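Local coordinates for streptomycin 3''-adenylyltransferase (Enterococcus faecalis, PDB 6SXJ), which transfers the adenylyl group of ATP to the 9-hydroxyl of spectinomycin and so makes the bacterium resistant to that antibiotic, at residues I174-L188 against W236-N249. Numbering follows the deposited sequence.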
ATOM      1  N   ILE A 174      15.673  -6.424  -0.819  1.00 78.46           N
ATOM      2  CA  ILE A 174      16.655  -7.450  -0.490  1.00 79.86           C
ATOM      3  C   ILE A 174      17.700  -6.929   0.484  1.00 79.83           C
ATOM      4  O   ILE A 174      18.364  -7.721   1.162  1.00 79.93           O
ATOM      5  CB  ILE A 174      17.337  -7.982  -1.770  1.00 69.05           C
ATOM      6  CG1 ILE A 174      17.799  -6.821  -2.658  1.00 82.74           C
ATOM      7  CG2 ILE A 174      16.394  -8.891  -2.541  1.00 72.20           C
ATOM      8  CD1 ILE A 174      19.246  -6.410  -2.435  1.00 86.86           C
ATOM      9  N   ASP A 175      17.876  -5.611   0.564  1.00 80.78           N
ATOM     10  CA  ASP A 175      18.877  -5.013   1.438  1.00 83.91           C
ATOM     11  C   ASP A 175      18.310  -4.604   2.788  1.00 85.07           C
ATOM     12  O   ASP A 175      19.081  -4.209   3.674  1.00 83.07           O
ATOM     13  CB  ASP A 175      19.504  -3.790   0.755  1.00 81.33           C
ATOM     14  CG  ASP A 175      20.976  -3.635   1.078  1.00 88.71           C
ATOM     15  OD1 ASP A 175      21.606  -4.626   1.507  1.00 89.85           O
ATOM     16  OD2 ASP A 175      21.506  -2.518   0.902  1.00 93.93           O
ATOM     17  N   ASN A 176      16.999  -4.735   2.976  1.00 76.93           N
ATOM     18  CA  ASN A 176      16.317  -4.208   4.145  1.00 76.27           C
ATOM     19  C   ASN A 176      15.226  -5.145   4.615  1.00 79.55           C
ATOM     20  O   ASN A 176      14.116  -4.731   4.956  1.00 87.97           O
ATOM     21  CB  ASN A 176      15.727  -2.839   3.850  1.00 83.48           C
ATOM     22  CG  ASN A 176      16.803  -1.776   3.683  1.00 79.97           C
ATOM     23  OD1 ASN A 176      17.335  -1.153   4.637  1.00 70.32           O
ATOM     24  ND2 ASN A 176      17.173  -1.606   2.453  1.00 78.06           N
ATOM     25  N   TYR A 177      15.537  -6.430   4.622  1.00 78.95           N
ATOM     26  CA  TYR A 177      14.624  -7.418   5.158  1.00 82.12           C
ATOM     27  C   TYR A 177      14.929  -7.754   6.606  1.00 82.78           C
ATOM     28  O   TYR A 177      14.063  -8.315   7.284  1.00 70.63           O
ATOM     29  CB  TYR A 177      14.664  -8.690   4.309  1.00 71.87           C
ATOM     30  CG  TYR A 177      15.940  -9.486   4.434  1.00 73.43           C
ATOM     31  CD1 TYR A 177      16.067 -10.475   5.397  1.00 66.57           C
ATOM     32  CD2 TYR A 177      17.016  -9.255   3.587  1.00 72.26           C
ATOM     33  CE1 TYR A 177      17.226 -11.212   5.515  1.00 70.84           C
ATOM     34  CE2 TYR A 177      18.184  -9.989   3.699  1.00 71.11           C
ATOM     35  CZ  TYR A 177      18.280 -10.967   4.667  1.00 65.21           C
ATOM     36  OH  TYR A 177      19.432 -11.705   4.788  1.00 72.35           O
ATOM     37  N   GLN A 178      16.132  -7.421   7.087  1.00 74.56           N
ATOM     38  CA  GLN A 178      16.482  -7.572   8.492  1.00 70.45           C
ATOM     39  C   GLN A 178      15.411  -6.916   9.350  1.00 81.65           C
ATOM     40  O   GLN A 178      15.339  -5.685   9.394  1.00 79.98           O
ATOM     41  CB  GLN A 178      17.848  -6.946   8.773  1.00 83.27           C
ATOM     42  CG  GLN A 178      18.464  -7.314  10.120  1.00 83.18           C
ATOM     43  CD  GLN A 178      19.804  -6.620  10.349  1.00 77.53           C
ATOM     44  OE1 GLN A 178      20.001  -5.471   9.942  1.00 69.04           O
ATOM     45  NE2 GLN A 178      20.733  -7.317  10.997  1.00 71.56           N
ATOM     46  N   ASP A 179      14.539  -7.737   9.953  1.00 88.23           N
ATOM     47  CA  ASP A 179      13.619  -7.365  11.030  1.00 87.06           C
ATOM     48  C   ASP A 179      12.204  -7.040  10.557  1.00 86.95           C
ATOM     49  O   ASP A 179      11.292  -6.912  11.382  1.00 93.08           O
ATOM     50  CB  ASP A 179      14.175  -6.187  11.833  1.00 86.82           C
ATOM     51  CG  ASP A 179      15.219  -6.615  12.847  1.00 88.59           C
ATOM     52  OD1 ASP A 179      16.384  -6.175  12.728  1.00 86.40           O
ATOM     53  OD2 ASP A 179      14.880  -7.394  13.763  1.00 88.91           O
ATOM     54  N   ASP A 180      12.001  -6.893   9.249  1.00 85.92           N
ATOM     55  CA  ASP A 180      10.655  -6.934   8.689  1.00 87.97           C
ATOM     56  C   ASP A 180      10.593  -8.119   7.730  1.00 87.83           C
ATOM     57  O   ASP A 180      10.133  -7.987   6.590  1.00 86.85           O
ATOM     58  CB  ASP A 180      10.287  -5.619   7.993  1.00 85.65           C
ATOM     59  CG  ASP A 180      11.281  -5.216   6.936  1.00 90.20           C
ATOM     60  OD1 ASP A 180      10.850  -4.954   5.792  1.00 90.80           O
ATOM     61  OD2 ASP A 180      12.489  -5.144   7.250  1.00 91.01           O
ATOM     62  N   GLU A 181      11.064  -9.281   8.195  1.00 84.20           N
ATOM     63  CA  GLU A 181      11.237 -10.432   7.310  1.00 78.17           C
ATOM     64  C   GLU A 181       9.931 -10.823   6.642  1.00 77.54           C
ATOM     65  O   GLU A 181       9.870 -10.978   5.416  1.00 77.76           O
ATOM     66  CB  GLU A 181      11.788 -11.623   8.093  1.00 73.27           C
ATOM     67  CG  GLU A 181      13.229 -11.486   8.510  1.00 79.88           C
ATOM     68  CD  GLU A 181      13.376 -10.683   9.779  1.00 79.38           C
ATOM     69  OE1 GLU A 181      12.434  -9.938  10.120  1.00 85.77           O
ATOM     70  OE2 GLU A 181      14.434 -10.789  10.431  1.00 73.53           O
ATOM     71  N   THR A 182       8.872 -11.006   7.436  1.00 74.77           N
ATOM     72  CA  THR A 182       7.616 -11.506   6.891  1.00 78.85           C
ATOM     73  C   THR A 182       7.110 -10.615   5.761  1.00 74.95           C
ATOM     74  O   THR A 182       6.666 -11.111   4.719  1.00 74.86           O
ATOM     75  CB  THR A 182       6.566 -11.620   8.002  1.00 81.32           C
ATOM     76  OG1 THR A 182       7.119 -12.333   9.119  1.00 83.37           O
ATOM     77  CG2 THR A 182       5.343 -12.358   7.489  1.00 80.69           C
ATOM     78  N   ASN A 183       7.154  -9.297   5.959  1.00 79.72           N
ATOM     79  CA  ASN A 183       6.714  -8.391   4.903  1.00 82.25           C
ATOM     80  C   ASN A 183       7.525  -8.615   3.631  1.00 76.00           C
ATOM     81  O   ASN A 183       6.965  -8.773   2.539  1.00 68.34           O
ATOM     82  CB  ASN A 183       6.835  -6.936   5.365  1.00 82.36           C
ATOM     83  CG  ASN A 183       6.291  -6.720   6.762  1.00 93.65           C
ATOM     84  OD1 ASN A 183       6.587  -7.487   7.679  1.00 98.64           O
ATOM     85  ND2 ASN A 183       5.495  -5.671   6.932  1.00 96.44           N
ATOM     86  N   SER A 184       8.853  -8.658   3.762  1.00 71.26           N
ATOM     87  CA  SER A 184       9.718  -8.722   2.589  1.00 72.41           C
ATOM     88  C   SER A 184       9.496 -10.009   1.804  1.00 68.71           C
ATOM     89  O   SER A 184       9.375  -9.989   0.573  1.00 76.18           O
ATOM     90  CB  SER A 184      11.178  -8.590   3.023  1.00 78.33           C
ATOM     91  OG  SER A 184      11.481  -7.252   3.381  1.00 83.62           O
ATOM     92  N   ILE A 185       9.432 -11.144   2.501  1.00 67.68           N
ATOM     93  CA  ILE A 185       9.223 -12.418   1.817  1.00 70.81           C
ATOM     94  C   ILE A 185       7.929 -12.381   1.016  1.00 65.30           C
ATOM     95  O   ILE A 185       7.903 -12.698  -0.178  1.00 66.20           O
ATOM     96  CB  ILE A 185       9.210 -13.580   2.827  1.00 73.47           C
ATOM     97  CG1 ILE A 185      10.565 -13.719   3.514  1.00 65.95           C
ATOM     98  CG2 ILE A 185       8.839 -14.876   2.130  1.00 76.58           C
ATOM     99  CD1 ILE A 185      10.613 -14.831   4.541  1.00 67.90           C
ATOM    100  N   LEU A 186       6.828 -12.014   1.666  1.00 67.72           N
ATOM    101  CA  LEU A 186       5.532 -12.086   1.000  1.00 75.96           C
ATOM    102  C   LEU A 186       5.354 -10.969  -0.017  1.00 66.37           C
ATOM    103  O   LEU A 186       4.677 -11.163  -1.033  1.00 58.69           O
ATOM    104  CB  LEU A 186       4.407 -12.056   2.035  1.00 72.07           C
ATOM    105  CG  LEU A 186       4.551 -13.101   3.144  1.00 71.88           C
ATOM    106  CD1 LEU A 186       3.799 -12.658   4.390  1.00 88.17           C
ATOM    107  CD2 LEU A 186       4.069 -14.469   2.682  1.00 79.99           C
ATOM    108  N   THR A 187       5.958  -9.805   0.221  1.00 74.63           N
ATOM    109  CA  THR A 187       5.992  -8.780  -0.815  1.00 75.80           C
ATOM    110  C   THR A 187       6.607  -9.334  -2.095  1.00 72.68           C
ATOM    111  O   THR A 187       6.026  -9.220  -3.182  1.00 72.34           O
ATOM    112  CB  THR A 187       6.773  -7.560  -0.324  1.00 74.34           C
ATOM    113  OG1 THR A 187       6.368  -7.228   1.011  1.00 74.55           O
ATOM    114  CG2 THR A 187       6.524  -6.364  -1.244  1.00 78.91           C
ATOM    115  N   LEU A 188       7.785  -9.954  -1.982  1.00 75.15           N
ATOM    116  CA  LEU A 188       8.412 -10.564  -3.149  1.00 66.62           C
ATOM    117  C   LEU A 188       7.506 -11.619  -3.769  1.00 66.09           C
ATOM    118  O   LEU A 188       7.419 -11.730  -4.997  1.00 65.93           O
ATOM    119  CB  LEU A 188       9.753 -11.181  -2.760  1.00 62.36           C
ATOM    120  CG  LEU A 188      10.927 -10.234  -2.499  1.00 62.78           C
ATOM    121  CD1 LEU A 188      12.061 -11.006  -1.848  1.00 57.81           C
ATOM    122  CD2 LEU A 188      11.393  -9.572  -3.761  1.00 64.52           C
ATOM    123  N   TRP A 236      12.498 -15.040  13.749  1.00 97.74           N
ATOM    124  CA  TRP A 236      13.298 -15.465  12.611  1.00 94.14           C
ATOM    125  C   TRP A 236      14.789 -15.551  12.914  1.00 94.42           C
ATOM    126  O   TRP A 236      15.576 -15.789  11.990  1.00 91.19           O
ATOM    127  CB  TRP A 236      13.101 -14.499  11.441  1.00 84.31           C
ATOM    128  CG  TRP A 236      11.690 -14.317  10.983  1.00 86.34           C
ATOM    129  CD1 TRP A 236      10.793 -13.390  11.432  1.00 81.84           C
ATOM    130  CD2 TRP A 236      11.024 -15.060   9.960  1.00 78.19           C
ATOM    131  NE1 TRP A 236       9.606 -13.518  10.755  1.00 75.57           N
ATOM    132  CE2 TRP A 236       9.720 -14.538   9.846  1.00 79.00           C
ATOM    133  CE3 TRP A 236      11.400 -16.121   9.131  1.00 79.02           C
ATOM    134  CZ2 TRP A 236       8.794 -15.037   8.937  1.00 75.23           C
ATOM    135  CZ3 TRP A 236      10.479 -16.616   8.232  1.00 73.85           C
ATOM    136  CH2 TRP A 236       9.191 -16.077   8.142  1.00 76.37           C
ATOM    137  N   THR A 237      15.201 -15.361  14.168  1.00100.90           N
ATOM    138  CA  THR A 237      16.614 -15.153  14.457  1.00101.02           C
ATOM    139  C   THR A 237      17.487 -16.344  14.079  1.00 99.22           C
ATOM    140  O   THR A 237      18.711 -16.189  14.017  1.00 88.41           O
ATOM    141  CB  THR A 237      16.803 -14.821  15.940  1.00 98.82           C
ATOM    142  OG1 THR A 237      16.180 -15.829  16.745  1.00104.58           O
ATOM    143  CG2 THR A 237      16.187 -13.465  16.262  1.00100.23           C
ATOM    144  N   ASN A 238      16.902 -17.516  13.813  1.00 95.41           N
ATOM    145  CA  ASN A 238      17.669 -18.677  13.386  1.00 95.40           C
ATOM    146  C   ASN A 238      17.250 -19.226  12.029  1.00 93.25           C
ATOM    147  O   ASN A 238      17.937 -20.111  11.503  1.00 91.17           O
ATOM    148  CB  ASN A 238      17.567 -19.802  14.427  1.00102.14           C
ATOM    149  CG  ASN A 238      18.524 -19.607  15.585  1.00109.02           C
ATOM    150  OD1 ASN A 238      18.221 -18.889  16.538  1.00118.03           O
ATOM    151  ND2 ASN A 238      19.688 -20.242  15.507  1.00109.36           N
ATOM    152  N   GLU A 239      16.156 -18.740  11.451  1.00 90.64           N
ATOM    153  CA  GLU A 239      15.801 -19.116  10.092  1.00 80.09           C
ATOM    154  C   GLU A 239      16.757 -18.453   9.106  1.00 79.86           C
ATOM    155  O   GLU A 239      17.252 -17.346   9.336  1.00 76.11           O
ATOM    156  CB  GLU A 239      14.363 -18.710   9.776  1.00 75.97           C
ATOM    157  CG  GLU A 239      13.317 -19.379  10.653  1.00 75.21           C
ATOM    158  CD  GLU A 239      13.159 -20.854  10.350  1.00 76.51           C
ATOM    159  OE1 GLU A 239      12.995 -21.204   9.159  1.00 81.45           O
ATOM    160  OE2 GLU A 239      13.192 -21.662  11.302  1.00 79.82           O
ATOM    161  N   ASN A 240      17.020 -19.149   8.000  1.00 73.52           N
ATOM    162  CA  ASN A 240      17.920 -18.648   6.960  1.00 65.39           C
ATOM    163  C   ASN A 240      17.110 -17.876   5.917  1.00 62.79           C
ATOM    164  O   ASN A 240      16.865 -18.325   4.795  1.00 58.31           O
ATOM    165  CB  ASN A 240      18.696 -19.801   6.338  1.00 63.12           C
ATOM    166  CG  ASN A 240      19.798 -20.306   7.242  1.00 67.44           C
ATOM    167  OD1 ASN A 240      20.432 -19.528   7.961  1.00 69.51           O
ATOM    168  ND2 ASN A 240      20.030 -21.610   7.218  1.00 72.60           N
ATOM    169  N   VAL A 241      16.686 -16.678   6.327  1.00 62.20           N
ATOM    170  CA  VAL A 241      15.855 -15.851   5.459  1.00 61.72           C
ATOM    171  C   VAL A 241      16.635 -15.394   4.236  1.00 60.76           C
ATOM    172  O   VAL A 241      16.053 -15.146   3.172  1.00 55.01           O
ATOM    173  CB  VAL A 241      15.307 -14.647   6.250  1.00 66.05           C
ATOM    174  CG1 VAL A 241      14.518 -13.725   5.335  1.00 66.22           C
ATOM    175  CG2 VAL A 241      14.448 -15.120   7.420  1.00 73.38           C
ATOM    176  N   ASN A 242      17.953 -15.241   4.373  1.00 65.62           N
ATOM    177  CA  ASN A 242      18.758 -14.778   3.250  1.00 59.12           C
ATOM    178  C   ASN A 242      18.545 -15.659   2.025  1.00 57.20           C
ATOM    179  O   ASN A 242      18.391 -15.154   0.906  1.00 57.57           O
ATOM    180  CB  ASN A 242      20.233 -14.747   3.655  1.00 63.99           C
ATOM    181  CG  ASN A 242      20.658 -15.992   4.406  1.00 63.98           C
ATOM    182  OD1 ASN A 242      20.015 -16.396   5.378  1.00 57.99           O
ATOM    183  ND2 ASN A 242      21.747 -16.611   3.956  1.00 60.03           N
ATOM    184  N   LEU A 243      18.506 -16.978   2.218  1.00 53.21           N
ATOM    185  CA  LEU A 243      18.429 -17.896   1.084  1.00 56.28           C
ATOM    186  C   LEU A 243      17.132 -17.722   0.309  1.00 53.16           C
ATOM    187  O   LEU A 243      17.129 -17.688  -0.928  1.00 52.39           O
ATOM    188  CB  LEU A 243      18.565 -19.336   1.579  1.00 57.20           C
ATOM    189  CG  LEU A 243      19.782 -19.556   2.475  1.00 54.60           C
ATOM    190  CD1 LEU A 243      19.850 -20.971   2.992  1.00 60.60           C
ATOM    191  CD2 LEU A 243      21.049 -19.202   1.707  1.00 58.10           C
ATOM    192  N   THR A 244      16.009 -17.632   1.020  1.00 56.82           N
ATOM    193  CA  THR A 244      14.729 -17.498   0.332  1.00 45.81           C
ATOM    194  C   THR A 244      14.609 -16.138  -0.342  1.00 47.03           C
ATOM    195  O   THR A 244      14.115 -16.037  -1.470  1.00 52.56           O
ATOM    196  CB  THR A 244      13.581 -17.718   1.320  1.00 52.82           C
ATOM    197  OG1 THR A 244      13.624 -19.060   1.820  1.00 53.96           O
ATOM    198  CG2 THR A 244      12.254 -17.479   0.647  1.00 51.05           C
ATOM    199  N   ILE A 245      15.042 -15.075   0.341  1.00 53.40           N
ATOM    200  CA  ILE A 245      15.091 -13.757  -0.291  1.00 49.16           C
ATOM    201  C   ILE A 245      15.858 -13.846  -1.604  1.00 58.37           C
ATOM    202  O   ILE A 245      15.395 -13.382  -2.657  1.00 55.47           O
ATOM    203  CB  ILE A 245      15.727 -12.731   0.666  1.00 64.43           C
ATOM    204  CG1 ILE A 245      14.842 -12.529   1.902  1.00 65.77           C
ATOM    205  CG2 ILE A 245      15.965 -11.406  -0.041  1.00 61.61           C
ATOM    206  CD1 ILE A 245      13.749 -11.496   1.710  1.00 69.69           C
ATOM    207  N   ASN A 246      17.055 -14.442  -1.558  1.00 61.21           N
ATOM    208  CA  ASN A 246      17.844 -14.631  -2.770  1.00 64.09           C
ATOM    209  C   ASN A 246      17.062 -15.436  -3.799  1.00 55.89           C
ATOM    210  O   ASN A 246      16.977 -15.054  -4.971  1.00 58.53           O
ATOM    211  CB  ASN A 246      19.165 -15.324  -2.429  1.00 59.51           C
ATOM    212  CG  ASN A 246      20.105 -14.431  -1.645  1.00 73.24           C
ATOM    213  OD1 ASN A 246      19.930 -13.210  -1.607  1.00 75.04           O
ATOM    214  ND2 ASN A 246      21.109 -15.035  -1.006  1.00 66.77           N
ATOM    215  N   TYR A 247      16.463 -16.547  -3.366  1.00 58.30           N
ATOM    216  CA  TYR A 247      15.676 -17.367  -4.279  1.00 54.41           C
ATOM    217  C   TYR A 247      14.550 -16.559  -4.917  1.00 58.16           C
ATOM    218  O   TYR A 247      14.381 -16.560  -6.143  1.00 52.24           O
ATOM    219  CB  TYR A 247      15.099 -18.571  -3.537  1.00 60.85           C
ATOM    220  CG  TYR A 247      13.975 -19.235  -4.300  1.00 56.69           C
ATOM    221  CD1 TYR A 247      14.249 -20.013  -5.417  1.00 60.46           C
ATOM    222  CD2 TYR A 247      12.642 -19.067  -3.925  1.00 59.01           C
ATOM    223  CE1 TYR A 247      13.241 -20.614  -6.135  1.00 54.97           C
ATOM    224  CE2 TYR A 247      11.621 -19.674  -4.639  1.00 57.77           C
ATOM    225  CZ  TYR A 247      11.930 -20.446  -5.746  1.00 61.46           C
ATOM    226  OH  TYR A 247      10.938 -21.060  -6.479  1.00 72.99           O
ATOM    227  N   LEU A 248      13.750 -15.879  -4.092  1.00 57.82           N
ATOM    228  CA  LEU A 248      12.624 -15.117  -4.619  1.00 57.50           C
ATOM    229  C   LEU A 248      13.095 -13.998  -5.534  1.00 58.70           C
ATOM    230  O   LEU A 248      12.463 -13.713  -6.559  1.00 56.78           O
ATOM    231  CB  LEU A 248      11.800 -14.548  -3.464  1.00 55.90           C
ATOM    232  CG  LEU A 248      11.115 -15.605  -2.596  1.00 61.62           C
ATOM    233  CD1 LEU A 248      10.450 -14.990  -1.383  1.00 59.04           C
ATOM    234  CD2 LEU A 248      10.117 -16.356  -3.460  1.00 45.58           C
ATOM    235  N   ASN A 249      14.196 -13.338  -5.171  1.00 54.99           N
ATOM    236  CA  ASN A 249      14.705 -12.245  -5.993  1.00 62.59           C
ATOM    237  C   ASN A 249      15.155 -12.755  -7.357  1.00 62.61           C
ATOM    238  O   ASN A 249      14.787 -12.197  -8.398  1.00 55.51           O
ATOM    239  CB  ASN A 249      15.854 -11.544  -5.267  1.00 59.75           C
ATOM    240  CG  ASN A 249      16.268 -10.253  -5.944  1.00 62.05           C
ATOM    241  OD1 ASN A 249      15.430  -9.422  -6.287  1.00 69.97           O
ATOM    242  ND2 ASN A 249      17.566 -10.083  -6.144  1.00 71.12           N
TER
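Ile-245 reaches from helix 241-249 into the angle between Tyr-177 and helix 181-188. Its CG1 lies over one face of the tyrosine ring, a CH-pi contact 4.2 Å from the centroid, while CD1 runs on to Leu-188 CD1 at 4.0 Å. The other branch, CG2, meets Ile-174 CG2 at 3.6 Å; both branches thus pack on the loop, and the longer one extends through CD1 to the helix. Tyr-177 suits the margin: its ring carbon CD1 packs on Val-241 CG1 (3.6 Å), and its OH lies beside Asn-242 CB (3.3 Å), a van der Waals contact at the partly exposed rim.

Ahead of helix 241-249, Trp-236 lays the face of its indole over the first turn of helix 181-188, against Glu-181, whose CB stands 3.8 Å from the five-membered ring centroid and almost on the ring normal. The glutamate chain bends at chi2 (83°), folding back over the indole, and its carboxylate lies nearly parallel to the ring; OE2 accepts a weak hydrogen bond from the backbone N of Asp-179. At the indole edge, NE1 gives a weak, bent hydrogen bond to Thr-182 OG1 (3.2 Å, 125°). That hydroxyl also bonds Ser-228 of helix 216-229, which helps fix its position.

Farther along, Ile-185 CG2 and Leu-188 pack on Leu-248, aliphatic surfaces suited to two nearly parallel helices crossing at 24°. Leu-188 also touches Leu-173, and Thr-244 OG1 bonds His-218 and Arg-221, tying the pair into the surrounding helices of the C-terminal helical domain. The chemistry is chiefly apolar: shape and burial probably supply most of the cohesion, with the weak indole N-H bond adding little.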